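Local atomic coordinates of exopolygalacturonase (Yersinia enterocolitica, PDB entry 2UVF), a protein that probably hydrolyses polygalacturonic acid, the pectin backbone, from a chain end, as a periplasmic family 28 exopolygalacturonase that binds digalacturonic acid. Residues 490-499 with 531-542. Residues are numbered along the deposited sequence; the frame is centred on the assembly and turned at random.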
ATOM      1  N   LEU A 490      12.421  -4.990  12.885  1.00 25.00           N
ATOM      2  CA  LEU A 490      12.240  -5.568  11.572  1.00 26.03           C
ATOM      3  C   LEU A 490      12.557  -7.046  11.651  1.00 26.73           C
ATOM      4  O   LEU A 490      13.457  -7.435  12.381  1.00 25.96           O
ATOM      5  CB  LEU A 490      13.128  -4.871  10.541  1.00 26.34           C
ATOM      6  CG  LEU A 490      12.780  -3.433  10.162  1.00 25.67           C
ATOM      7  CD1 LEU A 490      13.721  -2.991   9.074  1.00 25.94           C
ATOM      8  CD2 LEU A 490      11.317  -3.314   9.721  1.00 27.45           C
ATOM      9  N   ALA A 491      11.793  -7.874  10.951  1.00 28.00           N
ATOM     10  CA  ALA A 491      11.964  -9.329  11.085  1.00 29.24           C
ATOM     11  C   ALA A 491      13.052  -9.883  10.174  1.00 30.18           C
ATOM     12  O   ALA A 491      13.596 -10.951  10.454  1.00 30.95           O
ATOM     13  CB  ALA A 491      10.634 -10.080  10.877  1.00 29.40           C
ATOM     14  N   LYS A 492      13.392  -9.170   9.097  1.00 31.34           N
ATOM     15  CA  LYS A 492      14.437  -9.671   8.196  1.00 32.91           C
ATOM     16  C   LYS A 492      15.539  -8.665   7.899  1.00 33.50           C
ATOM     17  O   LYS A 492      16.666  -8.808   8.381  1.00 34.29           O
ATOM     18  CB  LYS A 492      13.857 -10.178   6.866  1.00 32.34           C
ATOM     19  CG  LYS A 492      12.870 -11.327   6.933  1.00 33.20           C
ATOM     20  CD  LYS A 492      12.597 -11.805   5.479  1.00 34.02           C
ATOM     21  CE  LYS A 492      11.489 -12.863   5.392  1.00 37.32           C
ATOM     22  NZ  LYS A 492      11.480 -13.856   6.517  1.00 38.29           N
ATOM     23  N   GLN A 493      15.222  -7.664   7.084  1.00 33.93           N
ATOM     24  CA  GLN A 493      16.228  -6.756   6.559  1.00 34.40           C
ATOM     25  C   GLN A 493      15.722  -5.336   6.457  1.00 33.89           C
ATOM     26  O   GLN A 493      14.524  -5.116   6.397  1.00 34.41           O
ATOM     27  CB  GLN A 493      16.625  -7.228   5.177  1.00 34.72           C
ATOM     28  CG  GLN A 493      17.063  -8.686   5.151  1.00 37.13           C
ATOM     29  CD  GLN A 493      17.267  -9.163   3.755  1.00 37.33           C
ATOM     30  OE1 GLN A 493      16.319  -9.532   3.070  1.00 39.38           O
ATOM     31  NE2 GLN A 493      18.499  -9.139   3.312  1.00 37.19           N
ATOM     32  N   VAL A 494      16.647  -4.384   6.415  1.00 33.83           N
ATOM     33  CA  VAL A 494      16.340  -2.966   6.257  1.00 33.88           C
ATOM     34  C   VAL A 494      16.003  -2.621   4.795  1.00 34.75           C
ATOM     35  O   VAL A 494      14.961  -2.022   4.506  1.00 34.38           O
ATOM     36  CB  VAL A 494      17.524  -2.082   6.761  1.00 33.61           C
ATOM     37  CG1 VAL A 494      17.267  -0.632   6.499  1.00 32.69           C
ATOM     38  CG2 VAL A 494      17.824  -2.335   8.251  1.00 32.78           C
ATOM     39  N   MET A 495      16.911  -2.966   3.891  1.00 36.18           N
ATOM     40  CA  MET A 495      16.705  -2.748   2.468  1.00 38.25           C
ATOM     41  C   MET A 495      17.248  -3.934   1.681  1.00 39.02           C
ATOM     42  O   MET A 495      18.310  -4.467   1.998  1.00 39.15           O
ATOM     43  CB  MET A 495      17.342  -1.431   2.003  1.00 38.06           C
ATOM     44  CG  MET A 495      17.151  -1.132   0.525  1.00 38.38           C
ATOM     45  SD  MET A 495      17.708   0.502   0.026  1.00 41.00           S
ATOM     46  CE  MET A 495      19.496   0.289   0.018  1.00 42.07           C
ATOM     47  N   VAL A 496      16.490  -4.357   0.675  1.00 40.61           N
ATOM     48  CA  VAL A 496      16.965  -5.353  -0.297  1.00 42.32           C
ATOM     49  C   VAL A 496      16.710  -4.875  -1.724  1.00 43.32           C
ATOM     50  O   VAL A 496      15.707  -4.225  -2.016  1.00 43.25           O
ATOM     51  CB  VAL A 496      16.345  -6.762  -0.095  1.00 42.06           C
ATOM     52  CG1 VAL A 496      17.136  -7.809  -0.866  1.00 41.67           C
ATOM     53  CG2 VAL A 496      16.325  -7.133   1.357  1.00 42.80           C
ATOM     54  N   MET A 497      17.673  -5.164  -2.589  1.00 45.33           N
ATOM     55  CA  MET A 497      17.607  -4.901  -4.013  1.00 46.80           C
ATOM     56  C   MET A 497      18.223  -6.131  -4.674  1.00 48.85           C
ATOM     57  O   MET A 497      19.444  -6.217  -4.807  1.00 48.97           O
ATOM     58  CB  MET A 497      18.426  -3.667  -4.369  1.00 46.41           C
ATOM     59  CG  MET A 497      18.081  -2.401  -3.607  1.00 46.27           C
ATOM     60  SD  MET A 497      19.013  -0.990  -4.244  1.00 46.07           S
ATOM     61  CE  MET A 497      18.328  -0.797  -5.874  1.00 44.29           C
ATOM     62  N   THR A 498      17.394  -7.104  -5.041  1.00 51.33           N
ATOM     63  CA  THR A 498      17.887  -8.297  -5.731  1.00 53.94           C
ATOM     64  C   THR A 498      17.509  -8.274  -7.199  1.00 55.94           C
ATOM     65  O   THR A 498      16.429  -7.798  -7.559  1.00 55.73           O
ATOM     66  CB  THR A 498      17.422  -9.614  -5.082  1.00 53.45           C
ATOM     67  OG1 THR A 498      16.089  -9.469  -4.575  1.00 54.78           O
ATOM     68  CG2 THR A 498      18.343  -9.992  -3.946  1.00 54.00           C
ATOM     69  N   LEU A 499      18.430  -8.764  -8.032  1.00 59.15           N
ATOM     70  CA  LEU A 499      18.267  -8.844  -9.491  1.00 62.35           C
ATOM     71  C   LEU A 499      18.787 -10.204  -9.941  1.00 64.58           C
ATOM     72  O   LEU A 499      20.004 -10.438  -9.988  1.00 65.07           O
ATOM     73  CB  LEU A 499      19.047  -7.724 -10.184  1.00 62.05           C
ATOM     74  CG  LEU A 499      18.480  -7.004 -11.411  1.00 62.96           C
ATOM     75  CD1 LEU A 499      19.428  -5.884 -11.824  1.00 63.13           C
ATOM     76  CD2 LEU A 499      18.204  -7.942 -12.584  1.00 63.08           C
ATOM     77  N   ASN A 531      17.000  -2.686  15.934  0.50 30.42           N
ATOM     78  CA  ASN A 531      16.770  -4.127  15.934  0.50 30.94           C
ATOM     79  C   ASN A 531      16.257  -4.665  14.615  0.50 32.28           C
ATOM     80  O   ASN A 531      15.289  -4.151  14.037  0.50 32.54           O
ATOM     81  CB  ASN A 531      15.832  -4.570  17.066  0.50 30.30           C
ATOM     82  CG  ASN A 531      16.323  -4.151  18.442  0.50 28.34           C
ATOM     83  OD1 ASN A 531      15.524  -3.811  19.318  0.50 24.97           O
ATOM     84  ND2 ASN A 531      17.631  -4.182  18.639  0.50 24.57           N
ATOM     85  N   SER A 532      16.941  -5.696  14.146  1.00 33.70           N
ATOM     86  CA  SER A 532      16.494  -6.509  13.032  1.00 36.26           C
ATOM     87  C   SER A 532      16.819  -7.909  13.530  1.00 37.81           C
ATOM     88  O   SER A 532      17.993  -8.215  13.789  1.00 38.93           O
ATOM     89  CB  SER A 532      17.294  -6.196  11.785  1.00 36.42           C
ATOM     90  OG  SER A 532      16.494  -6.271  10.615  1.00 39.59           O
ATOM     91  N   THR A 533      15.784  -8.731  13.703  1.00 39.09           N
ATOM     92  CA  THR A 533      15.904 -10.028  14.361  1.00 40.43           C
ATOM     93  C   THR A 533      16.135 -11.182  13.362  1.00 41.12           C
ATOM     94  O   THR A 533      16.185 -12.351  13.755  1.00 41.42           O
ATOM     95  CB  THR A 533      14.670 -10.324  15.258  1.00 40.32           C
ATOM     96  OG1 THR A 533      13.605 -10.876  14.476  1.00 41.46           O
ATOM     97  CG2 THR A 533      14.163  -9.042  15.973  1.00 41.84           C
ATOM     98  N   GLY A 534      16.260 -10.858  12.081  1.00 41.63           N
ATOM     99  CA  GLY A 534      16.561 -11.869  11.062  1.00 42.74           C
ATOM    100  C   GLY A 534      18.033 -12.261  11.061  1.00 43.49           C
ATOM    101  O   GLY A 534      18.769 -11.925  11.989  1.00 43.42           O
ATOM    102  N   LYS A 535      18.461 -12.974  10.019  1.00 43.93           N
ATOM    103  CA  LYS A 535      19.856 -13.361   9.882  1.00 44.44           C
ATOM    104  C   LYS A 535      20.464 -13.001   8.537  1.00 44.41           C
ATOM    105  O   LYS A 535      21.672 -13.162   8.340  1.00 44.21           O
ATOM    106  CB  LYS A 535      20.041 -14.852  10.146  1.00 44.90           C
ATOM    107  CG  LYS A 535      19.969 -15.237  11.606  1.00 46.52           C
ATOM    108  CD  LYS A 535      20.443 -16.670  11.828  1.00 49.35           C
ATOM    109  CE  LYS A 535      19.370 -17.695  11.462  1.00 51.09           C
ATOM    110  NZ  LYS A 535      19.131 -17.784   9.994  1.00 52.18           N
ATOM    111  N   ASN A 536      19.649 -12.534   7.602  1.00 44.22           N
ATOM    112  CA  ASN A 536      20.220 -12.107   6.337  1.00 44.58           C
ATOM    113  C   ASN A 536      20.736 -10.673   6.487  1.00 44.01           C
ATOM    114  O   ASN A 536      20.485 -10.043   7.516  1.00 43.79           O
ATOM    115  CB  ASN A 536      19.252 -12.311   5.154  1.00 45.44           C
ATOM    116  CG  ASN A 536      19.489 -13.646   4.410  1.00 46.88           C
ATOM    117  OD1 ASN A 536      19.764 -14.684   5.034  1.00 47.68           O
ATOM    118  ND2 ASN A 536      19.386 -13.612   3.072  1.00 46.42           N
ATOM    119  N   PRO A 537      21.479 -10.168   5.482  1.00 43.29           N
ATOM    120  CA  PRO A 537      22.171  -8.904   5.659  1.00 42.58           C
ATOM    121  C   PRO A 537      21.207  -7.749   5.882  1.00 41.96           C
ATOM    122  O   PRO A 537      20.142  -7.728   5.278  1.00 42.16           O
ATOM    123  CB  PRO A 537      22.916  -8.733   4.332  1.00 42.63           C
ATOM    124  CG  PRO A 537      23.006 -10.131   3.757  1.00 42.83           C
ATOM    125  CD  PRO A 537      21.717 -10.732   4.137  1.00 43.35           C
ATOM    126  N   SER A 538      21.593  -6.801   6.734  1.00 40.89           N
ATOM    127  CA  SER A 538      20.767  -5.624   7.013  1.00 40.83           C
ATOM    128  C   SER A 538      20.464  -4.833   5.746  1.00 40.58           C
ATOM    129  O   SER A 538      19.316  -4.481   5.493  1.00 41.30           O
ATOM    130  CB  SER A 538      21.414  -4.722   8.088  1.00 40.74           C
ATOM    131  OG  SER A 538      22.707  -4.262   7.720  1.00 38.99           O
ATOM    132  N   ILE A 539      21.502  -4.536   4.971  1.00 40.29           N
ATOM    133  CA  ILE A 539      21.366  -3.933   3.658  1.00 39.87           C
ATOM    134  C   ILE A 539      21.915  -4.986   2.682  1.00 40.92           C
ATOM    135  O   ILE A 539      23.027  -5.496   2.860  1.00 40.94           O
ATOM    136  CB  ILE A 539      22.096  -2.559   3.549  1.00 39.82           C
ATOM    137  CG1 ILE A 539      21.507  -1.548   4.547  1.00 39.12           C
ATOM    138  CG2 ILE A 539      22.007  -2.008   2.123  1.00 39.64           C
ATOM    139  CD1 ILE A 539      22.165  -0.136   4.549  1.00 38.18           C
ATOM    140  N   GLU A 540      21.105  -5.368   1.701  1.00 41.58           N
ATOM    141  CA  GLU A 540      21.487  -6.425   0.795  1.00 42.76           C
ATOM    142  C   GLU A 540      21.149  -6.094  -0.631  1.00 43.56           C
ATOM    143  O   GLU A 540      19.985  -6.007  -1.015  1.00 43.54           O
ATOM    144  CB  GLU A 540      20.873  -7.769   1.182  1.00 42.95           C
ATOM    145  CG  GLU A 540      21.245  -8.867   0.207  1.00 44.36           C
ATOM    146  CD  GLU A 540      20.658 -10.201   0.560  1.00 47.56           C
ATOM    147  OE1 GLU A 540      19.591 -10.223   1.207  1.00 47.38           O
ATOM    148  OE2 GLU A 540      21.268 -11.233   0.186  1.00 49.96           O
ATOM    149  N   ILE A 541      22.208  -5.918  -1.407  1.00 44.89           N
ATOM    150  CA  ILE A 541      22.133  -5.594  -2.818  1.00 46.17           C
ATOM    151  C   ILE A 541      22.803  -6.771  -3.533  1.00 47.77           C
ATOM    152  O   ILE A 541      23.894  -7.196  -3.148  1.00 47.75           O
ATOM    153  CB  ILE A 541      22.830  -4.220  -3.087  1.00 45.95           C
ATOM    154  CG1 ILE A 541      22.036  -3.080  -2.407  1.00 45.29           C
ATOM    155  CG2 ILE A 541      22.985  -3.959  -4.567  1.00 45.47           C
ATOM    156  CD1 ILE A 541      22.841  -1.850  -2.031  1.00 42.86           C
ATOM    157  N   LYS A 542      22.113  -7.340  -4.522  1.00 50.07           N
ATOM    158  CA  LYS A 542      22.664  -8.428  -5.346  1.00 52.12           C
ATOM    159  C   LYS A 542      22.096  -8.420  -6.770  1.00 53.50           C
ATOM    160  O   LYS A 542      20.878  -8.398  -6.968  1.00 53.08           O
ATOM    161  CB  LYS A 542      22.411  -9.800  -4.713  1.00 52.23           C
ATOM    162  CG  LYS A 542      23.447 -10.846  -5.125  1.00 53.34           C
ATOM    163  CD  LYS A 542      22.852 -12.231  -5.398  1.00 54.49           C
ATOM    164  CE  LYS A 542      23.919 -13.192  -5.936  1.00 54.70           C
ATOM    165  NZ  LYS A 542      24.631 -12.703  -7.177  1.00 55.77           N
TER
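Residues 490-499 and 531-542 pair in parallel as equivalent pieces of two successive coils of the right-handed beta-helix of family 28, each leading round a corner of the coil. The longer ladder joins strands 495-499 and 539-542, whose axes approach to 4.7 Å. Glu540 N binds Met495 O, Glu540 O receives Met497 N, and the alternation runs on through Lys542 to Leu499 N. Strand 463-470 of the preceding coil and strand 568-573 of the following one continue the stack. Met495, Met497, Ile539 and Ile541 share one face and are buried; Met495 turns at chi3 (75°), which brings its CE to 4.0 Å from Ile539 CG2, while Met497 lies alongside Ile541, with Met497 SD 4.1 Å from Ile541 CG1. At the corner, Ser538 O accepts both Val494 N (2.8 Å) and Met495 N (3.3 Å). Before it, a short second ladder pairs Leu490 with Ser532, and Thr533 N donates to Leu490 O at 3.0 Å. The register slips by two residues between the ladders, the later coil having the longer turn. The extended side chain of Gln493 reaches over the end of that turn: its NE2 donates to Pro537 O on a lone pair at 2.9 Å, and also to Glu540. With CG anti to the backbone N (chi1 178°) and the chain extended beyond it, Glu540 presents OE1 on its anti side, 2.6 Å from Gln493 NE2, which lies 28° out of the carboxylate plane.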